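Local atomic coordinates of 5-carboxyvanillate decarboxylase (Sphingomonas paucimobilis, PDB entry 4L6D), a protein that probably catalyses the metal-dependent removal of a carboxyl group from 5-carboxyvanillate, giving vanillate, in an amidohydrolase-type barrel that binds manganese. Residues Ile95-Met100 with Ala126-Arg131; Phe117-Pro122 with Ser145-Leu150; Lys180-Ala185 with Gly199-Thr204; Gly244-Thr247 with Gly251-Lys254. All coordinates share one frame; numbering follows the deposited sequence.

Interaction 1: residues Ile95-Met100 with Ala126-Arg131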
loop_
_atom_site.group_PDB
_atom_site.type_symbol
_atom_site.label_atom_id
_atom_site.label_comp_id
_atom_site.label_asym_id
_atom_site.label_seq_id
_atom_site.Cartn_x
_atom_site.Cartn_y
_atom_site.Cartn_z
ATOM N N ILE A 95 27.375 11.908 16.789
ATOM C CA ILE A 95 27.811 13.208 16.279
ATOM C C ILE A 95 26.641 13.982 15.684
ATOM O O ILE A 95 26.441 15.166 15.984
ATOM C CB ILE A 95 28.932 13.036 15.237
ATOM C CG1 ILE A 95 30.222 12.582 15.927
ATOM C CG2 ILE A 95 29.155 14.329 14.444
ATOM C CD1 ILE A 95 31.290 12.104 14.961
ATOM N N ALA A 96 25.843 13.302 14.864
ATOM C CA ALA A 96 24.690 13.941 14.242
ATOM C C ALA A 96 23.681 14.400 15.289
ATOM O O ALA A 96 23.008 15.419 15.113
ATOM C CB ALA A 96 24.021 13.011 13.252
ATOM N N ASN A 97 23.567 13.648 16.385
ATOM C CA ASN A 97 22.659 14.054 17.461
ATOM C C ASN A 97 23.162 15.277 18.220
ATOM O O ASN A 97 22.383 16.170 18.568
ATOM C CB ASN A 97 22.399 12.903 18.433
ATOM C CG ASN A 97 21.532 11.821 17.825
ATOM O OD1 ASN A 97 20.821 12.054 16.848
ATOM N ND2 ASN A 97 21.561 10.638 18.426
ATOM N N ASP A 98 24.469 15.338 18.463
ATOM C CA ASP A 98 25.047 16.530 19.071
ATOM C C ASP A 98 24.823 17.734 18.167
ATOM O O ASP A 98 24.482 18.816 18.639
ATOM C CB ASP A 98 26.547 16.360 19.307
ATOM C CG ASP A 98 26.862 15.480 20.492
ATOM O OD1 ASP A 98 25.948 15.200 21.289
ATOM O OD2 ASP A 98 28.044 15.097 20.643
ATOM N N LEU A 99 25.029 17.546 16.864
ATOM C CA LEU A 99 24.864 18.648 15.923
ATOM C C LEU A 99 23.394 19.059 15.805
ATOM O O LEU A 99 23.084 20.246 15.697
ATOM C CB LEU A 99 25.454 18.284 14.554
ATOM C CG LEU A 99 26.985 18.229 14.551
ATOM C CD1 LEU A 99 27.505 17.679 13.235
ATOM C CD2 LEU A 99 27.567 19.612 14.806
ATOM N N MET A 100 22.494 18.080 15.840
ATOM C CA MET A 100 21.064 18.382 15.865
ATOM C C MET A 100 20.691 19.217 17.098
ATOM O O MET A 100 20.001 20.236 16.987
ATOM C CB MET A 100 20.235 17.098 15.853
ATOM C CG MET A 100 18.722 17.346 15.898
ATOM S SD MET A 100 18.098 18.057 14.363
ATOM C CE MET A 100 18.053 16.606 13.325
ATOM N N ALA A 126 20.508 1.794 22.332
ATOM C CA ALA A 126 19.720 2.011 23.549
ATOM C C ALA A 126 20.329 3.075 24.465
ATOM O O ALA A 126 19.605 3.920 25.001
ATOM C CB ALA A 126 19.509 0.702 24.294
ATOM N N ARG A 127 21.651 3.043 24.638
ATOM C CA ARG A 127 22.354 4.089 25.381
ATOM C C ARG A 127 22.172 5.459 24.730
ATOM O O ARG A 127 21.938 6.457 25.411
ATOM C CB ARG A 127 23.853 3.792 25.455
ATOM C CG ARG A 127 24.208 2.484 26.126
ATOM C CD ARG A 127 23.621 2.392 27.513
ATOM N NE ARG A 127 24.065 3.484 28.371
ATOM C CZ ARG A 127 23.427 3.852 29.474
ATOM N NH1 ARG A 127 23.885 4.855 30.213
ATOM N NH2 ARG A 127 22.317 3.219 29.831
ATOM N N GLU A 128 22.307 5.519 23.408
ATOM C CA GLU A 128 22.188 6.795 22.712
ATOM C C GLU A 128 20.775 7.362 22.802
ATOM O O GLU A 128 20.592 8.569 22.980
ATOM C CB GLU A 128 22.643 6.667 21.254
ATOM C CG GLU A 128 22.622 7.975 20.443
ATOM C CD GLU A 128 23.523 9.075 20.994
ATOM O OE1 GLU A 128 24.360 8.816 21.888
ATOM O OE2 GLU A 128 23.382 10.221 20.525
ATOM N N ILE A 129 19.779 6.490 22.695
ATOM C CA ILE A 129 18.384 6.906 22.834
ATOM C C ILE A 129 18.167 7.559 24.200
ATOM O O ILE A 129 17.553 8.624 24.282
ATOM C CB ILE A 129 17.438 5.718 22.587
ATOM C CG1 ILE A 129 17.430 5.400 21.095
ATOM C CG2 ILE A 129 16.020 6.011 23.092
ATOM C CD1 ILE A 129 16.963 4.004 20.749
ATOM N N GLU A 130 18.700 6.949 25.253
ATOM C CA GLU A 130 18.594 7.533 26.584
ATOM C C GLU A 130 19.280 8.895 26.636
ATOM O O GLU A 130 18.745 9.835 27.221
ATOM C CB GLU A 130 19.178 6.599 27.643
ATOM C CG GLU A 130 19.219 7.218 29.035
ATOM C CD GLU A 130 19.668 6.245 30.103
ATOM O OE1 GLU A 130 19.903 6.698 31.240
ATOM O OE2 GLU A 130 19.781 5.034 29.813
ATOM N N ARG A 131 20.451 9.012 26.011
ATOM C CA ARG A 131 21.169 10.288 26.003
ATOM C C ARG A 131 20.383 11.371 25.252
ATOM O O ARG A 131 20.330 12.522 25.694
ATOM C CB ARG A 131 22.577 10.117 25.405
ATOM C CG ARG A 131 23.480 11.332 25.574
ATOM C CD ARG A 131 24.857 11.128 24.933
ATOM N NE ARG A 131 24.793 11.230 23.480
ATOM C CZ ARG A 131 25.081 12.330 22.791
ATOM N NH1 ARG A 131 24.986 12.318 21.469
ATOM N NH2 ARG A 131 25.478 13.434 23.412
#
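Asn-97 and Glu-128 mark the nearest backbone approach of two almost parallel helix segments, whose axes run 7° apart and come no closer than 11.5 Å, a gap bridged by polar side chains. The segments belong to 86-106 and 122-134, helices that follow strands 71-76 and 111-115 on the outside of the amidohydrolase (beta/alpha)8 barrel. Asn-97 and Glu-128 reach out from opposite directions with amide and carboxylate nearly coplanar, and Asn-97 ND2 gives an almost straight bond (174°) to the anti lone pair of Glu-128 OE2 at 2.8 Å. The amide OD1 accepts from Thr-116 N. Arg-131 joins two acids in a salt-bridge network. Side-on, its NE and NH1 take one oxygen each of Glu-128, whose chain turns about CB-CG (chi2 61°) to bring the carboxylate there. End-on, NH1 and NH2 converge on one oxygen of Asp-98, whose carboxylate stands almost perpendicular to the guanidinium and whose OD2 pairs with Arg-94. With an alanine in place of Arg-131, Asp-98 OD1 and Glu-128 OE2, 5.7 Å apart, would probably lose the guanidinium that joins them, leaving Asp-98 to Arg-94 and their like charges less well offset. Arg-131 NH2 meets the syn lone pair of Asp-98 OD1 at 2.8 Å, while Arg-131 NH1 reaches this OD1 from above the carboxylate plane at 3.0 Å.

Interaction 2: residues Phe117-Pro122 with Ser145-Leu150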
loop_
_atom_site.group_PDB
_atom_site.type_symbol
_atom_site.label_atom_id
_atom_site.label_comp_id
_atom_site.label_asym_id
_atom_site.label_seq_id
_atom_site.Cartn_x
_atom_site.Cartn_y
_atom_site.Cartn_z
ATOM N N PHE A 117 19.699 7.028 15.589
ATOM C CA PHE A 117 20.542 6.020 16.210
ATOM C C PHE A 117 20.896 4.967 15.183
ATOM O O PHE A 117 20.339 4.946 14.090
ATOM C CB PHE A 117 19.829 5.376 17.409
ATOM C CG PHE A 117 18.418 4.931 17.116
ATOM C CD1 PHE A 117 17.351 5.822 17.259
ATOM C CD2 PHE A 117 18.154 3.632 16.715
ATOM C CE1 PHE A 117 16.051 5.430 16.987
ATOM C CE2 PHE A 117 16.836 3.229 16.451
ATOM C CZ PHE A 117 15.792 4.136 16.590
ATOM N N ALA A 118 21.812 4.082 15.554
ATOM C CA ALA A 118 22.251 3.019 14.662
ATOM C C ALA A 118 21.756 1.661 15.166
ATOM O O ALA A 118 22.418 1.044 16.000
ATOM C CB ALA A 118 23.781 3.032 14.562
ATOM N N PRO A 119 20.590 1.198 14.662
ATOM C CA PRO A 119 20.009 -0.066 15.132
ATOM C C PRO A 119 20.868 -1.276 14.770
ATOM O O PRO A 119 20.550 -2.368 15.240
ATOM C CB PRO A 119 18.663 -0.146 14.380
ATOM C CG PRO A 119 18.424 1.188 13.793
ATOM C CD PRO A 119 19.780 1.811 13.595
ATOM N N GLN A 120 21.894 -1.092 13.931
ATOM C CA GLN A 120 22.903 -2.128 13.675
ATOM C C GLN A 120 23.481 -2.684 14.977
ATOM O O GLN A 120 23.940 -3.831 15.030
ATOM C CB GLN A 120 24.084 -1.562 12.861
ATOM C CG GLN A 120 23.779 -0.994 11.477
ATOM C CD GLN A 120 23.548 0.502 11.509
ATOM O OE1 GLN A 120 22.666 0.983 12.213
ATOM N NE2 GLN A 120 24.336 1.249 10.737
ATOM N N ASP A 121 23.515 -1.840 16.006
ATOM C CA ASP A 121 24.030 -2.209 17.323
ATOM C C ASP A 121 22.971 -1.801 18.337
ATOM O O ASP A 121 23.004 -0.695 18.851
ATOM C CB ASP A 121 25.343 -1.467 17.596
ATOM C CG ASP A 121 25.946 -1.783 18.958
ATOM O OD1 ASP A 121 25.294 -2.406 19.824
ATOM O OD2 ASP A 121 27.106 -1.385 19.184
ATOM N N PRO A 122 22.027 -2.701 18.629
ATOM C CA PRO A 122 20.890 -2.342 19.481
ATOM C C PRO A 122 21.283 -1.890 20.885
ATOM O O PRO A 122 20.669 -0.949 21.399
ATOM C CB PRO A 122 20.089 -3.641 19.546
ATOM C CG PRO A 122 20.346 -4.268 18.208
ATOM C CD PRO A 122 21.823 -4.001 17.968
ATOM N N SER A 145 12.833 3.357 8.002
ATOM C CA SER A 145 12.361 1.984 7.867
ATOM C C SER A 145 13.424 0.932 8.231
ATOM O O SER A 145 13.985 1.011 9.317
ATOM C CB SER A 145 11.712 1.748 6.507
ATOM O OG SER A 145 10.841 0.639 6.589
ATOM N N HIS A 146 13.731 0.000 7.334
ATOM C CA HIS A 146 14.524 -1.176 7.687
ATOM C C HIS A 146 15.965 -0.878 8.087
ATOM O O HIS A 146 16.527 0.146 7.720
ATOM C CB HIS A 146 14.515 -2.201 6.543
ATOM C CG HIS A 146 15.494 -1.912 5.445
ATOM N ND1 HIS A 146 16.809 -2.335 5.487
ATOM C CD2 HIS A 146 15.350 -1.251 4.271
ATOM C CE1 HIS A 146 17.427 -1.951 4.383
ATOM N NE2 HIS A 146 16.567 -1.287 3.631
ATOM N N THR A 147 16.551 -1.793 8.848
ATOM C CA THR A 147 17.996 -1.809 9.040
ATOM C C THR A 147 18.510 -3.204 8.739
ATOM O O THR A 147 17.962 -4.194 9.227
ATOM C CB THR A 147 18.405 -1.404 10.472
ATOM O OG1 THR A 147 17.881 -0.104 10.759
ATOM C CG2 THR A 147 19.938 -1.371 10.613
ATOM N N ASN A 148 19.551 -3.276 7.915
ATOM C CA ASN A 148 20.150 -4.551 7.524
ATOM C C ASN A 148 19.137 -5.501 6.883
ATOM O O ASN A 148 19.254 -6.717 6.984
ATOM C CB ASN A 148 20.871 -5.217 8.705
ATOM C CG ASN A 148 22.004 -4.367 9.248
ATOM O OD1 ASN A 148 22.646 -3.623 8.507
ATOM N ND2 ASN A 148 22.259 -4.482 10.544
ATOM N N ASP A 149 18.145 -4.906 6.227
ATOM C CA ASP A 149 17.103 -5.638 5.512
ATOM C C ASP A 149 16.247 -6.484 6.439
ATOM O O ASP A 149 15.678 -7.496 6.035
ATOM C CB ASP A 149 17.724 -6.449 4.382
ATOM C CG ASP A 149 18.513 -5.573 3.445
ATOM O OD1 ASP A 149 17.871 -4.756 2.753
ATOM O OD2 ASP A 149 19.769 -5.658 3.450
ATOM N N LEU A 150 16.158 -6.040 7.686
ATOM C CA LEU A 150 15.259 -6.628 8.668
ATOM C C LEU A 150 14.260 -5.570 9.081
ATOM O O LEU A 150 14.573 -4.375 9.091
ATOM C CB LEU A 150 16.030 -7.078 9.903
ATOM C CG LEU A 150 17.103 -8.129 9.684
ATOM C CD1 LEU A 150 17.886 -8.328 10.963
ATOM C CD2 LEU A 150 16.469 -9.422 9.228
#
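The side-chain amides of Gln-120 and Asn-148 have their planes 78° apart, and no hydrogen bond joins them: only the Asn-148 amide end comes close, its ND2 lying against the aliphatic Gln-120 CG at 3.9 Å. The centre of the contact is Thr-147, which divides its two branches; a chi1 of -57° puts OG1 beside the backbone N and CG2 anti to it. Thr-147 OG1 comes against the proline ring, 3.3 Å from Pro-119 CG, while the methyl Thr-147 CG2 packs on Gln-120, 3.9 Å from Gln-120 OE1. Both segments are loops that follow adjacent strands, 111-115 and 140-144, of the (beta/alpha)8 barrel, and each contains a tight turn: type I from Ala-118 to Asp-121 and type I' from Thr-147 to Leu-150. In the second turn His-146 ND1 accepts the N-H of Asp-149. Two polar atoms of the contact find their partners beyond the two loops: Thr-147 OG1 is hydrogen-bonded to Tyr-152 OH and Gln-82 NE2, and Gln-120 NE2 donates to the backbone oxygens of Phe-84 and Val-81. Asp-121 is the N-cap residue of helix 122-134, and its OD2 also bonds to Ser-124 OG.

Interaction 3: residues Lys180-Ala185 with Gly199-Thr204; sequences KQIDRA and GIETST
Ile-182 and Glu-201 come nearest in the backbone, their CA atoms 8.0 Å apart, where a loop that runs into a 3-10 turn at Asp-183 passes a segment of regular helix. The loop makes its contact through Ile-182. Its CG1 takes the crowded position between backbone N and carbonyl carbon (chi1 56°), and the chain runs out from there to push CD1 onto the helix. Ile-182 CD1 lies 3.8 Å from Glu-201 OE1 and 4.4 Å from Ile-200 CG2, touching a carboxylate oxygen on one residue and an apolar branch on the residue before it. The buried Glu-201 carboxylate is well supplied with polar partners: Ser-145 OG and His-146 N at OE2, Tyr-151 OH and Ser-179 N at OE1. One turn further on, Thr-204 N and Thr-204 OG1 reach Ile-200 O from opposite faces of its plane, with OG1 donating at 2.8 Å. This hydroxyl also bonds Trp-196 NE1 of the second subunit, and Ala-185 packs on Ile-182 of that subunit. The long loop that leaves barrel strand 171-174 touches helix 197-211 near the dimer interface, while Thr-202 and Ser-203 touch helix 226-230.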
loop_
_atom_site.group_PDB
_atom_site.type_symbol
_atom_site.label_atom_id
_atom_site.label_comp_id
_atom_site.label_asym_id
_atom_site.label_seq_id
_atom_site.Cartn_x
_atom_site.Cartn_y
_atom_site.Cartn_z
ATOM N N LYS A 180 16.082 -5.430 0.651
ATOM C CA LYS A 180 16.444 -6.497 -0.276
ATOM C C LYS A 180 15.369 -7.580 -0.338
ATOM O O LYS A 180 15.312 -8.348 -1.297
ATOM C CB LYS A 180 17.815 -7.092 0.068
ATOM C CG LYS A 180 18.990 -6.162 -0.197
ATOM C CD LYS A 180 20.313 -6.810 0.190
ATOM C CE LYS A 180 21.455 -5.846 -0.097
ATOM N NZ LYS A 180 22.783 -6.494 0.028
ATOM N N GLN A 181 14.500 -7.623 0.665
ATOM C CA GLN A 181 13.413 -8.588 0.661
ATOM C C GLN A 181 12.427 -8.302 -0.460
ATOM O O GLN A 181 11.765 -9.216 -0.957
ATOM C CB GLN A 181 12.680 -8.564 1.999
ATOM C CG GLN A 181 13.582 -8.917 3.180
ATOM C CD GLN A 181 12.790 -9.347 4.399
ATOM O OE1 GLN A 181 11.791 -10.059 4.282
ATOM N NE2 GLN A 181 13.239 -8.932 5.575
ATOM N N ILE A 182 12.320 -7.033 -0.853
ATOM C CA ILE A 182 11.282 -6.629 -1.801
ATOM C C ILE A 182 11.780 -5.772 -2.972
ATOM O O ILE A 182 10.996 -5.431 -3.858
ATOM C CB ILE A 182 10.120 -5.880 -1.097
ATOM C CG1 ILE A 182 10.651 -4.668 -0.313
ATOM C CG2 ILE A 182 9.374 -6.822 -0.169
ATOM C CD1 ILE A 182 9.570 -3.655 0.080
ATOM N N ASP A 183 13.065 -5.431 -3.000
ATOM C CA ASP A 183 13.513 -4.423 -3.964
ATOM C C ASP A 183 13.454 -4.789 -5.448
ATOM O O ASP A 183 13.457 -3.895 -6.287
ATOM C CB ASP A 183 14.892 -3.836 -3.601
ATOM C CG ASP A 183 16.016 -4.860 -3.651
ATOM O OD1 ASP A 183 15.882 -5.920 -4.288
ATOM O OD2 ASP A 183 17.064 -4.585 -3.042
ATOM N N ARG A 184 13.392 -6.080 -5.777
ATOM C CA ARG A 184 13.373 -6.511 -7.177
ATOM C C ARG A 184 12.246 -5.851 -7.978
ATOM O O ARG A 184 12.412 -5.557 -9.165
ATOM C CB ARG A 184 13.253 -8.036 -7.269
ATOM C CG ARG A 184 14.560 -8.797 -7.097
ATOM C CD ARG A 184 14.322 -10.316 -7.076
ATOM N NE ARG A 184 13.521 -10.780 -8.212
ATOM C CZ ARG A 184 12.971 -11.991 -8.301
ATOM N NH1 ARG A 184 13.132 -12.871 -7.320
ATOM N NH2 ARG A 184 12.254 -12.326 -9.369
ATOM N N ALA A 185 11.114 -5.610 -7.321
ATOM C CA ALA A 185 9.937 -5.039 -7.983
ATOM C C ALA A 185 9.954 -3.517 -8.097
ATOM O O ALA A 185 9.021 -2.916 -8.651
ATOM C CB ALA A 185 8.661 -5.487 -7.278
ATOM N N GLY A 199 6.497 4.084 0.311
ATOM C CA GLY A 199 5.274 3.755 1.025
ATOM C C GLY A 199 5.107 2.271 1.267
ATOM O O GLY A 199 4.650 1.858 2.335
ATOM N N ILE A 200 5.468 1.463 0.283
ATOM C CA ILE A 200 5.355 0.015 0.437
ATOM C C ILE A 200 6.329 -0.511 1.496
ATOM O O ILE A 200 5.951 -1.300 2.368
ATOM C CB ILE A 200 5.588 -0.708 -0.896
ATOM C CG1 ILE A 200 4.577 -0.252 -1.957
ATOM C CG2 ILE A 200 5.516 -2.214 -0.686
ATOM C CD1 ILE A 200 3.124 -0.425 -1.531
ATOM N N GLU A 201 7.573 -0.048 1.431
ATOM C CA GLU A 201 8.592 -0.420 2.403
ATOM C C GLU A 201 8.192 -0.064 3.836
ATOM O O GLU A 201 8.243 -0.920 4.731
ATOM C CB GLU A 201 9.914 0.262 2.010
ATOM C CG GLU A 201 10.946 0.410 3.122
ATOM C CD GLU A 201 11.512 -0.909 3.614
ATOM O OE1 GLU A 201 11.448 -1.931 2.887
ATOM O OE2 GLU A 201 12.012 -0.903 4.756
ATOM N N THR A 202 7.755 1.180 4.033
ATOM C CA THR A 202 7.511 1.704 5.373
ATOM C C THR A 202 6.231 1.130 5.974
ATOM O O THR A 202 6.205 0.753 7.152
ATOM C CB THR A 202 7.462 3.240 5.345
ATOM O OG1 THR A 202 8.622 3.721 4.657
ATOM C CG2 THR A 202 7.481 3.812 6.759
ATOM N N SER A 203 5.171 1.053 5.166
ATOM C CA SER A 203 3.916 0.481 5.641
ATOM C C SER A 203 4.085 -0.991 5.978
ATOM O O SER A 203 3.531 -1.467 6.969
ATOM C CB SER A 203 2.769 0.668 4.637
ATOM O OG SER A 203 3.050 0.038 3.398
ATOM N N THR A 204 4.836 -1.724 5.163
ATOM C CA THR A 204 5.032 -3.149 5.443
ATOM C C THR A 204 5.789 -3.363 6.755
ATOM O O THR A 204 5.447 -4.245 7.531
ATOM C CB THR A 204 5.704 -3.863 4.263
ATOM O OG1 THR A 204 4.853 -3.763 3.109
ATOM C CG2 THR A 204 5.947 -5.333 4.575
#

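Interaction 4: residues Gly244-Thr247 with Gly251-Lys254; sequences GNAT and GAPK
Ala-246 and Ala-252 supply the direct backbone hydrogen bond: Ala-252 N donates to Ala-246 O at 3.0 Å and so ties the exit loop to the last turns of helix 236-249. Gly-251, with its positive phi, helps the chain turn back there. Two waters extend the polar part. One donates to both Thr-247 O and Ala-252 O, each at 2.8 Å, and the other accepts from Gly-251 N at 2.9 Å. Close carbon-to-oxygen contacts come next: a CA-H...O contact joins Thr-247 CA to Ala-252 O at 3.4 Å, and the methyl Thr-247 CG2 lies 3.4 Å from Pro-253 O. The apolar part has two pieces. The CB atoms of Ala-246 and Ala-252 meet at 3.8 Å, beside Tyr-189 of the second subunit, which packs on both residues. The Lys-254 chain crosses the Thr-247 side chain at about a right angle, Lys-254 CD lying 3.8 Å from Thr-247 CB. A glycine in place of Thr-247 would probably leave the Lys-254 methylenes without the surface they lie across and set that chain free to turn. The contact is thus mostly one of backbone polar groups and small carbon contacts, with one direct hydrogen bond and one firmly bridging water.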
loop_
_atom_site.group_PDB
_atom_site.type_symbol
_atom_site.label_atom_id
_atom_site.label_comp_id
_atom_site.label_asym_id
_atom_site.label_seq_id
_atom_site.Cartn_x
_atom_site.Cartn_y
_atom_site.Cartn_z
ATOM N N GLY A 244 -8.351 -12.589 12.077
ATOM C CA GLY A 244 -8.751 -13.925 12.480
ATOM C C GLY A 244 -8.101 -15.011 11.640
ATOM O O GLY A 244 -7.573 -15.988 12.175
ATOM N N ASN A 245 -8.125 -14.847 10.321
ATOM C CA ASN A 245 -7.467 -15.822 9.459
ATOM C C ASN A 245 -5.968 -15.871 9.719
ATOM O O ASN A 245 -5.367 -16.941 9.699
ATOM C CB ASN A 245 -7.700 -15.509 7.981
ATOM C CG ASN A 245 -9.116 -15.803 7.535
ATOM O OD1 ASN A 245 -9.843 -16.574 8.168
ATOM N ND2 ASN A 245 -9.516 -15.185 6.430
ATOM N N ALA A 246 -5.363 -14.712 9.952
ATOM C CA ALA A 246 -3.925 -14.654 10.192
ATOM C C ALA A 246 -3.526 -15.427 11.456
ATOM O O ALA A 246 -2.521 -16.141 11.458
ATOM C CB ALA A 246 -3.454 -13.206 10.272
ATOM N N THR A 247 -4.308 -15.298 12.526
ATOM C CA THR A 247 -3.976 -15.987 13.773
ATOM C C THR A 247 -4.400 -17.455 13.747
ATOM O O THR A 247 -3.792 -18.289 14.414
ATOM C CB THR A 247 -4.585 -15.295 15.030
ATOM O OG1 THR A 247 -6.016 -15.261 14.936
ATOM C CG2 THR A 247 -4.043 -13.872 15.184
ATOM N N GLY A 251 -0.192 -18.417 11.614
ATOM C CA GLY A 251 0.836 -18.332 12.636
ATOM C C GLY A 251 1.048 -16.934 13.198
ATOM O O GLY A 251 2.064 -16.670 13.849
ATOM N N ALA A 252 0.109 -16.020 12.957
ATOM C CA ALA A 252 0.179 -14.710 13.598
ATOM C C ALA A 252 -0.149 -14.896 15.073
ATOM O O ALA A 252 -1.059 -15.641 15.418
ATOM C CB ALA A 252 -0.797 -13.732 12.947
ATOM N N PRO A 253 0.597 -14.224 15.953
ATOM C CA PRO A 253 0.343 -14.429 17.380
ATOM C C PRO A 253 -0.958 -13.772 17.812
ATOM O O PRO A 253 -1.429 -12.824 17.175
ATOM C CB PRO A 253 1.539 -13.747 18.047
ATOM C CG PRO A 253 1.958 -12.690 17.084
ATOM C CD PRO A 253 1.696 -13.276 15.703
ATOM N N LYS A 254 -1.524 -14.263 18.906
ATOM C CA LYS A 254 -2.737 -13.672 19.456
ATOM C C LYS A 254 -2.417 -12.334 20.107
ATOM O O LYS A 254 -1.448 -12.210 20.861
ATOM C CB LYS A 254 -3.382 -14.623 20.460
ATOM C CG LYS A 254 -3.829 -15.937 19.848
ATOM C CD LYS A 254 -4.909 -15.735 18.797
ATOM C CE LYS A 254 -5.570 -17.057 18.426
ATOM N NZ LYS A 254 -6.221 -17.713 19.601
HETATM O O HOH W 1 -1.735 -20.561 12.893
HETATM O O HOH W 2 -1.919 -18.055 16.437
#

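How the interactions relate
All four contacts belong to one amidohydrolase-type barrel. Interactions 1 and 2 alternate along the chain: helix 86-106, the loop after strand 111-115, helix 122-134, then the loop after strand 140-144. They touch where Ile-129 CG1 packs on Phe-117 CD1. Interaction 3 follows, its centre about 15 Å from that of interaction 2, and a probable hydrogen bond from Lys-180 N to Asp-149 OD1 helps to join them. Interaction 4 comes last, its centre about 22 Å from that of interaction 3 and about 37 Å from that of interaction 1. The first three thus form a continuous path round neighbouring strand-helix units, whereas interaction 4 stands apart, though like interaction 3 it touches the second subunit.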